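Local coordinates for attaching and effacing protein, pathogenesis factor (PDB 4E9L) that serves as an Escherichia coli adhesin of the intimin/invasin family, probably holding a row of immunoglobulin-like domains out from the bacterial surface, at residues 345-350 and 368-373; 204-209 and 260-265; 140-145 and 157-162. All coordinates share one frame; numbering follows the deposited sequence.

How the interactions relate
The three contacts follow one another along an elongated chain, each in a different immunoglobulin-like domain: interaction 3 first, then interaction 2, then interaction 1. Their centres are about 50 Å apart from interaction 3 to 2, about 42 Å from 2 to 1 and about 88 Å from 3 to 1; none touches another. In each, one segment includes the chain just after a strand (153-159, 255-261 or 361-367), with a glycine two residues past its end. Interactions 1 and 3 pair that segment with the one leading into the neighbouring edge strand, interaction 2 with the short strand 205-207. A hydroxyl accepts a backbone N-H in all three, from serine in 1 and 3 and, weakly, from threonine in 2.

Interaction 1 (345-350 and 368-373); sequences GSERPS and LGSAAG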
ATOM      1  N   GLY A 345     -34.605 -11.954  40.409  1.00 19.96           N
ATOM      2  CA  GLY A 345     -35.953 -12.528  40.458  1.00 21.11           C
ATOM      3  C   GLY A 345     -36.197 -13.640  39.459  1.00 25.27           C
ATOM      4  O   GLY A 345     -35.350 -13.907  38.599  1.00 24.18           O
ATOM      5  N   SER A 346     -37.381 -14.268  39.549  1.00 25.02           N
ATOM      6  CA  SER A 346     -37.821 -15.325  38.619  1.00 26.19           C
ATOM      7  C   SER A 346     -37.826 -14.747  37.194  1.00 29.48           C
ATOM      8  O   SER A 346     -37.442 -15.443  36.261  1.00 31.41           O
ATOM      9  CB  SER A 346     -39.199 -15.862  39.011  1.00 30.28           C
ATOM     10  OG  SER A 346     -40.120 -14.820  39.294  1.00 42.68           O
ATOM     11  N   GLU A 347     -38.145 -13.439  37.067  1.00 24.14           N
ATOM     12  CA  GLU A 347     -38.075 -12.656  35.832  1.00 23.34           C
ATOM     13  C   GLU A 347     -36.935 -11.662  35.959  1.00 24.64           C
ATOM     14  O   GLU A 347     -36.954 -10.793  36.833  1.00 22.89           O
ATOM     15  CB  GLU A 347     -39.388 -11.892  35.567  1.00 24.42           C
ATOM     16  CG  GLU A 347     -40.594 -12.800  35.468  1.00 32.30           C
ATOM     17  CD  GLU A 347     -41.856 -12.078  35.048  1.00 51.01           C
ATOM     18  OE1 GLU A 347     -42.706 -11.789  35.921  1.00 49.90           O
ATOM     19  OE2 GLU A 347     -42.009 -11.839  33.830  1.00 48.13           O
ATOM     20  N   ARG A 348     -35.933 -11.822  35.108  1.00 20.94           N
ATOM     21  CA  ARG A 348     -34.733 -11.008  35.062  1.00 20.96           C
ATOM     22  C   ARG A 348     -35.029  -9.729  34.243  1.00 23.66           C
ATOM     23  O   ARG A 348     -35.863  -9.804  33.338  1.00 22.32           O
ATOM     24  CB  ARG A 348     -33.628 -11.824  34.365  1.00 24.01           C
ATOM     25  CG  ARG A 348     -32.234 -11.350  34.714  1.00 43.48           C
ATOM     26  CD  ARG A 348     -31.129 -12.341  34.412  1.00 54.07           C
ATOM     27  NE  ARG A 348     -29.859 -11.652  34.591  1.00 53.07           N
ATOM     28  CZ  ARG A 348     -29.020 -11.866  35.593  1.00 58.78           C
ATOM     29  NH1 ARG A 348     -29.249 -12.843  36.464  1.00 48.50           N
ATOM     30  NH2 ARG A 348     -27.921 -11.135  35.711  1.00 31.97           N
ATOM     31  N   PRO A 349     -34.376  -8.563  34.505  1.00 19.77           N
ATOM     32  CA  PRO A 349     -34.607  -7.388  33.635  1.00 18.52           C
ATOM     33  C   PRO A 349     -34.122  -7.686  32.213  1.00 21.09           C
ATOM     34  O   PRO A 349     -33.205  -8.492  32.032  1.00 18.57           O
ATOM     35  CB  PRO A 349     -33.738  -6.288  34.262  1.00 20.50           C
ATOM     36  CG  PRO A 349     -33.423  -6.770  35.649  1.00 25.89           C
ATOM     37  CD  PRO A 349     -33.368  -8.264  35.545  1.00 21.23           C
ATOM     38  N   SER A 350     -34.701  -7.018  31.206  1.00 17.41           N
ATOM     39  CA  SER A 350     -34.322  -7.278  29.815  1.00 18.02           C
ATOM     40  C   SER A 350     -34.361  -5.970  29.038  1.00 18.83           C
ATOM     41  O   SER A 350     -35.335  -5.234  29.174  1.00 17.82           O
ATOM     42  CB  SER A 350     -35.345  -8.246  29.198  1.00 20.11           C
ATOM     43  OG  SER A 350     -35.092  -8.528  27.836  1.00 38.67           O
ATOM     44  N   LEU A 368     -38.172  -3.925  33.476  1.00 13.72           N
ATOM     45  CA  LEU A 368     -37.655  -4.326  34.774  1.00 15.21           C
ATOM     46  C   LEU A 368     -38.075  -5.759  35.106  1.00 17.41           C
ATOM     47  O   LEU A 368     -39.037  -6.267  34.552  1.00 17.35           O
ATOM     48  CB  LEU A 368     -38.096  -3.310  35.863  1.00 15.44           C
ATOM     49  CG  LEU A 368     -37.331  -1.978  35.934  1.00 19.62           C
ATOM     50  CD1 LEU A 368     -35.811  -2.188  36.056  1.00 19.84           C
ATOM     51  CD2 LEU A 368     -37.672  -1.044  34.735  1.00 22.37           C
ATOM     52  N   GLY A 369     -37.324  -6.403  35.969  1.00 15.40           N
ATOM     53  CA  GLY A 369     -37.591  -7.773  36.379  1.00 15.22           C
ATOM     54  C   GLY A 369     -38.604  -7.854  37.500  1.00 18.66           C
ATOM     55  O   GLY A 369     -39.269  -6.861  37.811  1.00 15.77           O
ATOM     56  N   SER A 370     -38.755  -9.049  38.096  1.00 16.91           N
ATOM     57  CA  SER A 370     -39.740  -9.249  39.182  1.00 17.84           C
ATOM     58  C   SER A 370     -39.214  -8.866  40.566  1.00 22.70           C
ATOM     59  O   SER A 370     -40.014  -8.623  41.472  1.00 23.58           O
ATOM     60  CB  SER A 370     -40.253 -10.685  39.194  1.00 20.30           C
ATOM     61  OG  SER A 370     -39.169 -11.592  39.203  1.00 24.28           O
ATOM     62  N   ALA A 371     -37.879  -8.801  40.732  1.00 19.02           N
ATOM     63  CA  ALA A 371     -37.259  -8.466  42.015  1.00 19.01           C
ATOM     64  C   ALA A 371     -37.000  -6.975  42.195  1.00 22.39           C
ATOM     65  O   ALA A 371     -36.562  -6.289  41.265  1.00 21.03           O
ATOM     66  CB  ALA A 371     -35.968  -9.256  42.223  1.00 19.70           C
ATOM     67  N   ALA A 372     -37.283  -6.480  43.404  1.00 19.27           N
ATOM     68  CA  ALA A 372     -37.063  -5.075  43.789  1.00 20.12           C
ATOM     69  C   ALA A 372     -35.624  -4.910  44.310  1.00 23.60           C
ATOM     70  O   ALA A 372     -34.919  -5.888  44.521  1.00 23.60           O
ATOM     71  CB  ALA A 372     -38.058  -4.672  44.874  1.00 20.94           C
ATOM     72  N   GLY A 373     -35.209  -3.676  44.511  1.00 20.19           N
ATOM     73  CA  GLY A 373     -33.888  -3.411  45.037  1.00 21.16           C
ATOM     74  C   GLY A 373     -32.979  -2.765  44.031  1.00 23.41           C
ATOM     75  O   GLY A 373     -33.411  -2.339  42.957  1.00 20.44           O
TER
HETATM   76  O   HOH W   1     -35.482  -9.534  38.947  1.00 18.97           O
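Ser370 and Glu347 grip each other twice. The Ser370 hydroxyl lies between its own backbone N and carbonyl carbon (chi1 52°), the crowded position, and from there OG accepts the Glu347 N-H, N to OG 3.0 Å and nearly straight at 164°. In return, Ser370 N donates to Glu347 O over 2.8 Å. The donor stands 24° out of that carbonyl's plane.

The tight side is backbone against backbone. Gly369 CA sits 3.1 Å from Glu347 O, a close approach made by a residue with no side chain. Next to it the Pro349 ring lies over the same backbone, CG 3.9 Å from Gly369 N, while also packing on Leu375 of strand 373-381. Leu368 reaches that same leucine, so this end joins the interior of the domain.

The other end is more exposed and holds a water. This water takes N-H groups from Gly345 and Ala371 and donates to Glu347 O, 2.9 Å from the water oxygen, giving this carbonyl a second donor. The Ala371 CB rests 3.5 Å from Gly345 N. The loose part is the exposed Ser346 and the Glu347 side chain, which passes Ser370 with its CB nearest, 3.7 Å from Ser370 OG, before its carboxylate forms a salt bridge with Lys311.

Both segments are loops beside the paired strands 350-358 and 361-367 of an immunoglobulin-like domain. The chemistry is consistent with the serine and the water replacing strand bonds over this short part, before Ser350 pairs with Thr367.

Interaction 2 (204-209 and 260-265); sequences DHVKAG and LTTGGK
Val206 and Thr262 meet methyl to methyl, Val206 CG1 lying 3.8 Å from Thr262 CG2. The valine places CG1 anti to its backbone N (chi1 178°), on the side turned to the threonine, and the two side chains cross obliquely. Both belong to the buried interior: Val206 also packs on Leu287 and Thr212, and Thr262 on Val289.

The threonine divides its two branches between apolar and polar neighbours. With chi1 at 66°, OG1 lies between its own N and carbonyl carbon, while CG2 stands beside N and faces the valine. OG1 is 3.0 Å from Gly209 N, from which it takes a weak hydrogen bond, bent to 129°. The same hydroxyl bonds to Glu210 O, so a buried polar atom is held by successive residues of one turn.

Gly209 N is shared, since it also makes a weak bond to Gly263 O, 3.2 Å away, and neither acceptor is met straight on. The Ala208 methyl touches that carbonyl as well, CB to Gly263 O 3.4 Å. Gly209 has a positive phi, which turns the chain here, and Thr261 brings its CG2 methyl to 4.1 Å from Gly209 O. Ala208 further packs on Asp322 and Tyr324, and Gly264 O accepts from Asn326 ND2, so this end of the contact adjoins the next immunoglobulin-like domain, where these three residues lie in loops.

Strand 205-207 runs parallel to strand 278-290, whereas the preceding strand 198-201 pairs antiparallel with 211-217. A first strand that thus passes from one sheet to the other is typical of the immunoglobulin-like beta sandwich.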
ATOM      1  N   ASP A 204     -10.835   1.530   3.345  1.00 22.84           N
ATOM      2  CA  ASP A 204     -11.338   2.869   3.006  1.00 23.68           C
ATOM      3  C   ASP A 204     -12.145   3.555   4.136  1.00 23.32           C
ATOM      4  O   ASP A 204     -12.626   4.682   3.976  1.00 21.50           O
ATOM      5  CB  ASP A 204     -11.988   2.928   1.630  1.00 27.46           C
ATOM      6  CG  ASP A 204     -13.169   2.013   1.425  1.00 39.93           C
ATOM      7  OD1 ASP A 204     -13.778   1.591   2.434  1.00 40.50           O
ATOM      8  OD2 ASP A 204     -13.482   1.712   0.257  1.00 48.96           O
ATOM      9  N   HIS A 205     -12.240   2.877   5.286  1.00 17.89           N
ATOM     10  CA  HIS A 205     -12.809   3.416   6.518  1.00 19.94           C
ATOM     11  C   HIS A 205     -11.810   3.075   7.613  1.00 22.19           C
ATOM     12  O   HIS A 205     -11.465   1.904   7.794  1.00 21.81           O
ATOM     13  CB  HIS A 205     -14.215   2.852   6.811  1.00 21.87           C
ATOM     14  CG  HIS A 205     -15.245   3.365   5.857  1.00 26.56           C
ATOM     15  ND1 HIS A 205     -15.334   2.884   4.562  1.00 29.55           N
ATOM     16  CD2 HIS A 205     -16.158   4.350   6.023  1.00 29.82           C
ATOM     17  CE1 HIS A 205     -16.298   3.588   3.985  1.00 29.76           C
ATOM     18  NE2 HIS A 205     -16.822   4.483   4.827  1.00 29.95           N
ATOM     19  N   VAL A 206     -11.264   4.097   8.274  1.00 16.70           N
ATOM     20  CA  VAL A 206     -10.261   3.871   9.328  1.00 16.09           C
ATOM     21  C   VAL A 206     -10.711   4.596  10.593  1.00 18.86           C
ATOM     22  O   VAL A 206     -11.167   5.739  10.514  1.00 18.18           O
ATOM     23  CB  VAL A 206      -8.820   4.291   8.881  1.00 18.76           C
ATOM     24  CG1 VAL A 206      -7.796   4.106  10.007  1.00 17.53           C
ATOM     25  CG2 VAL A 206      -8.384   3.524   7.626  1.00 19.08           C
ATOM     26  N   LYS A 207     -10.629   3.918  11.738  1.00 15.95           N
ATOM     27  CA  LYS A 207     -10.997   4.514  13.022  1.00 16.33           C
ATOM     28  C   LYS A 207      -9.944   5.542  13.449  1.00 19.88           C
ATOM     29  O   LYS A 207      -8.740   5.312  13.254  1.00 19.27           O
ATOM     30  CB  LYS A 207     -11.184   3.447  14.096  1.00 17.15           C
ATOM     31  CG  LYS A 207     -12.376   2.540  13.840  1.00 20.88           C
ATOM     32  CD  LYS A 207     -12.665   1.714  15.087  1.00 29.82           C
ATOM     33  CE  LYS A 207     -13.946   0.916  14.956  1.00 49.17           C
ATOM     34  NZ  LYS A 207     -13.747  -0.340  14.188  1.00 59.17           N
ATOM     35  N   ALA A 208     -10.408   6.686  14.012  1.00 16.48           N
ATOM     36  CA  ALA A 208      -9.545   7.778  14.477  1.00 16.40           C
ATOM     37  C   ALA A 208      -8.460   7.233  15.413  1.00 18.44           C
ATOM     38  O   ALA A 208      -8.763   6.509  16.346  1.00 18.71           O
ATOM     39  CB  ALA A 208     -10.386   8.843  15.200  1.00 16.82           C
ATOM     40  N   GLY A 209      -7.206   7.558  15.119  1.00 16.86           N
ATOM     41  CA  GLY A 209      -6.052   7.085  15.885  1.00 16.44           C
ATOM     42  C   GLY A 209      -5.435   5.815  15.318  1.00 20.47           C
ATOM     43  O   GLY A 209      -4.322   5.454  15.692  1.00 22.04           O
ATOM     44  N   LEU A 260      -0.189   4.813   6.937  1.00 13.48           N
ATOM     45  CA  LEU A 260      -0.910   6.073   7.059  1.00 15.83           C
ATOM     46  C   LEU A 260      -1.576   5.992   8.430  1.00 18.70           C
ATOM     47  O   LEU A 260      -2.361   5.066   8.662  1.00 17.92           O
ATOM     48  CB  LEU A 260      -1.980   6.179   5.933  1.00 17.44           C
ATOM     49  CG  LEU A 260      -2.775   7.498   5.799  1.00 25.40           C
ATOM     50  CD1 LEU A 260      -3.529   7.527   4.480  1.00 27.15           C
ATOM     51  CD2 LEU A 260      -3.825   7.617   6.885  1.00 31.08           C
ATOM     52  N   THR A 261      -1.246   6.925   9.339  1.00 14.64           N
ATOM     53  CA  THR A 261      -1.860   6.947  10.670  1.00 14.85           C
ATOM     54  C   THR A 261      -2.829   8.125  10.716  1.00 19.13           C
ATOM     55  O   THR A 261      -2.438   9.250  10.413  1.00 18.64           O
ATOM     56  CB  THR A 261      -0.810   7.057  11.807  1.00 19.76           C
ATOM     57  OG1 THR A 261       0.244   6.110  11.616  1.00 21.03           O
ATOM     58  CG2 THR A 261      -1.437   6.859  13.203  1.00 20.31           C
ATOM     59  N   THR A 262      -4.075   7.880  11.102  1.00 16.42           N
ATOM     60  CA  THR A 262      -5.053   8.981  11.226  1.00 17.40           C
ATOM     61  C   THR A 262      -4.894   9.613  12.612  1.00 21.94           C
ATOM     62  O   THR A 262      -4.357   8.976  13.514  1.00 20.58           O
ATOM     63  CB  THR A 262      -6.494   8.453  11.064  1.00 22.28           C
ATOM     64  OG1 THR A 262      -6.774   7.604  12.166  1.00 18.19           O
ATOM     65  CG2 THR A 262      -6.706   7.702   9.746  1.00 23.47           C
ATOM     66  N   GLY A 263      -5.395  10.838  12.779  1.00 20.82           N
ATOM     67  CA  GLY A 263      -5.407  11.505  14.080  1.00 20.72           C
ATOM     68  C   GLY A 263      -6.821  11.482  14.647  1.00 23.46           C
ATOM     69  O   GLY A 263      -7.625  10.641  14.239  1.00 22.36           O
ATOM     70  N   GLY A 264      -7.150  12.449  15.506  1.00 19.32           N
ATOM     71  CA  GLY A 264      -8.459  12.541  16.160  1.00 19.01           C
ATOM     72  C   GLY A 264      -9.583  13.192  15.369  1.00 22.70           C
ATOM     73  O   GLY A 264     -10.726  13.279  15.848  1.00 22.00           O
ATOM     74  N   LYS A 265      -9.251  13.690  14.171  1.00 18.37           N
ATOM     75  CA  LYS A 265     -10.208  14.386  13.311  1.00 18.37           C
ATOM     76  C   LYS A 265     -10.856  13.402  12.348  1.00 19.59           C
ATOM     77  O   LYS A 265     -10.147  12.701  11.630  1.00 19.24           O
ATOM     78  CB  LYS A 265      -9.487  15.514  12.546  1.00 20.42           C
ATOM     79  CG  LYS A 265     -10.381  16.696  12.248  1.00 35.95           C
ATOM     80  CD  LYS A 265      -9.568  17.876  11.758  1.00 36.38           C
ATOM     81  CE  LYS A 265     -10.461  19.038  11.411  1.00 47.56           C
ATOM     82  NZ  LYS A 265      -9.813  19.927  10.403  1.00 64.35           N
TER

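Interaction 3 (140-145 and 157-162); sequences GSTASG and QISLGT
Ala143 CB lies against Ile158 CG1 at 4.0 Å, a small apolar overlap on the inner face of a beta hairpin at the edge of an immunoglobulin-like domain. Strands 142-148 and 153-159 run antiparallel here; Ala143 and Ile158 form a non-hydrogen-bonded pair. Ile158 packs on Val109 of its own sheet, and on Leu133 and Val169 of the sheet facing it, tying the hairpin to that sheet.

One step along, Thr142 and Ser159 are a hydrogen-bonded pair: Thr142 N donates to Ser159 O, and Ser159 N to Thr142 O at 2.7 Å. Their side chains share the exposed face, Thr142 OG1 coming 3.6 Å from Ser159 CB.

Beyond this pair the strand pattern gives way to side-chain bonding. Ser141 turns its OG anti to its carbonyl carbon, beside its own N (chi1 -66°), and receives the N-H of Gly161, OG to N 3.0 Å at 164°. That hydroxyl also bonds to Ala137 O, giving it partners in two separate parts of the chain. A water bridges the segments by donating to Ser159 O and to Gly140 O, its oxygen 2.7 Å from Gly140 O.

At the other end a backbone bond from Ser144 N to Gln157 O is matched by a serine hydroxyl: Ser144 OG accepts from Gln157 N at 2.9 Å, nearly straight at 166°, and donates its own hydrogen bond to Gly145 O, 3.0 Å from OG.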
ATOM      1  N   GLY A 140      11.650  -6.724 -28.709  1.00 24.39           N
ATOM      2  CA  GLY A 140      11.403  -5.509 -29.482  1.00 23.94           C
ATOM      3  C   GLY A 140      12.653  -4.692 -29.767  1.00 24.38           C
ATOM      4  O   GLY A 140      12.568  -3.629 -30.387  1.00 22.99           O
ATOM      5  N   SER A 141      13.815  -5.143 -29.266  1.00 19.84           N
ATOM      6  CA  SER A 141      15.096  -4.460 -29.488  1.00 18.68           C
ATOM      7  C   SER A 141      15.714  -4.970 -30.786  1.00 23.60           C
ATOM      8  O   SER A 141      15.601  -6.156 -31.090  1.00 24.16           O
ATOM      9  CB  SER A 141      16.043  -4.693 -28.317  1.00 21.48           C
ATOM     10  OG  SER A 141      15.550  -4.069 -27.139  1.00 28.34           O
ATOM     11  N   THR A 142      16.340  -4.080 -31.566  1.00 20.43           N
ATOM     12  CA  THR A 142      16.962  -4.456 -32.841  1.00 20.85           C
ATOM     13  C   THR A 142      18.407  -3.957 -32.912  1.00 25.49           C
ATOM     14  O   THR A 142      18.712  -2.876 -32.428  1.00 23.69           O
ATOM     15  CB  THR A 142      16.146  -3.919 -34.033  1.00 30.60           C
ATOM     16  OG1 THR A 142      16.137  -2.492 -33.978  1.00 34.58           O
ATOM     17  CG2 THR A 142      14.703  -4.482 -34.091  1.00 29.89           C
ATOM     18  N   ALA A 143      19.288  -4.726 -33.552  1.00 22.38           N
ATOM     19  CA  ALA A 143      20.687  -4.337 -33.697  1.00 20.92           C
ATOM     20  C   ALA A 143      20.998  -4.041 -35.166  1.00 24.41           C
ATOM     21  O   ALA A 143      20.488  -4.715 -36.075  1.00 23.31           O
ATOM     22  CB  ALA A 143      21.590  -5.446 -33.190  1.00 21.13           C
ATOM     23  N   SER A 144      21.854  -3.048 -35.396  1.00 19.59           N
ATOM     24  CA  SER A 144      22.335  -2.733 -36.731  1.00 19.25           C
ATOM     25  C   SER A 144      23.377  -3.828 -37.042  1.00 22.62           C
ATOM     26  O   SER A 144      23.722  -4.631 -36.163  1.00 19.60           O
ATOM     27  CB  SER A 144      23.059  -1.385 -36.697  1.00 22.54           C
ATOM     28  OG  SER A 144      24.231  -1.486 -35.894  1.00 20.03           O
ATOM     29  N   GLY A 145      23.952  -3.780 -38.241  1.00 21.99           N
ATOM     30  CA  GLY A 145      25.081  -4.642 -38.581  1.00 21.87           C
ATOM     31  C   GLY A 145      26.325  -4.179 -37.824  1.00 25.66           C
ATOM     32  O   GLY A 145      26.328  -3.105 -37.212  1.00 23.28           O
ATOM     33  N   GLN A 157      24.909  -0.706 -33.225  1.00 17.55           N
ATOM     34  CA  GLN A 157      23.986   0.122 -32.460  1.00 17.80           C
ATOM     35  C   GLN A 157      22.731  -0.672 -32.190  1.00 20.99           C
ATOM     36  O   GLN A 157      22.173  -1.279 -33.118  1.00 21.49           O
ATOM     37  CB  GLN A 157      23.643   1.425 -33.228  1.00 20.47           C
ATOM     38  CG  GLN A 157      24.842   2.342 -33.512  1.00 34.40           C
ATOM     39  CD  GLN A 157      25.583   2.831 -32.277  1.00 53.45           C
ATOM     40  OE1 GLN A 157      25.026   2.972 -31.181  1.00 43.78           O
ATOM     41  NE2 GLN A 157      26.862   3.143 -32.448  1.00 48.62           N
ATOM     42  N   ILE A 158      22.307  -0.722 -30.926  1.00 16.49           N
ATOM     43  CA  ILE A 158      21.068  -1.424 -30.559  1.00 15.68           C
ATOM     44  C   ILE A 158      19.934  -0.407 -30.318  1.00 20.10           C
ATOM     45  O   ILE A 158      20.098   0.491 -29.497  1.00 21.23           O
ATOM     46  CB  ILE A 158      21.241  -2.421 -29.363  1.00 17.63           C
ATOM     47  CG1 ILE A 158      22.249  -3.546 -29.705  1.00 18.49           C
ATOM     48  CG2 ILE A 158      19.877  -3.049 -28.967  1.00 17.96           C
ATOM     49  CD1 ILE A 158      22.947  -4.180 -28.456  1.00 25.57           C
ATOM     50  N   SER A 159      18.817  -0.522 -31.047  1.00 17.36           N
ATOM     51  CA  SER A 159      17.636   0.329 -30.818  1.00 19.48           C
ATOM     52  C   SER A 159      16.801  -0.479 -29.845  1.00 25.02           C
ATOM     53  O   SER A 159      16.404  -1.600 -30.168  1.00 25.76           O
ATOM     54  CB  SER A 159      16.845   0.552 -32.111  1.00 25.45           C
ATOM     55  OG  SER A 159      17.660   1.177 -33.088  1.00 42.35           O
ATOM     56  N   LEU A 160      16.609   0.043 -28.634  1.00 22.34           N
ATOM     57  CA  LEU A 160      15.896  -0.668 -27.576  1.00 21.36           C
ATOM     58  C   LEU A 160      14.415  -0.599 -27.711  1.00 24.52           C
ATOM     59  O   LEU A 160      13.876   0.431 -28.088  1.00 24.17           O
ATOM     60  CB  LEU A 160      16.306  -0.149 -26.184  1.00 20.45           C
ATOM     61  CG  LEU A 160      17.794  -0.299 -25.845  1.00 24.12           C
ATOM     62  CD1 LEU A 160      18.181   0.634 -24.729  1.00 23.75           C
ATOM     63  CD2 LEU A 160      18.142  -1.763 -25.512  1.00 22.37           C
ATOM     64  N   GLY A 161      13.760  -1.691 -27.359  1.00 21.82           N
ATOM     65  CA  GLY A 161      12.311  -1.750 -27.316  1.00 22.09           C
ATOM     66  C   GLY A 161      11.827  -1.023 -26.068  1.00 25.09           C
ATOM     67  O   GLY A 161      12.597  -0.325 -25.390  1.00 23.79           O
ATOM     68  N   THR A 162      10.558  -1.218 -25.729  1.00 20.73           N
ATOM     69  CA  THR A 162       9.919  -0.543 -24.595  1.00 20.38           C
ATOM     70  C   THR A 162       9.872  -1.373 -23.310  1.00 23.29           C
ATOM     71  O   THR A 162       9.251  -0.926 -22.342  1.00 24.32           O
ATOM     72  CB  THR A 162       8.507  -0.126 -25.006  1.00 25.01           C
ATOM     73  OG1 THR A 162       7.807  -1.297 -25.417  1.00 30.04           O
ATOM     74  CG2 THR A 162       8.500   0.906 -26.119  1.00 27.90           C
TER
HETATM   75  O   HOH W   2      13.592  -1.565 -31.714  1.00 38.20           O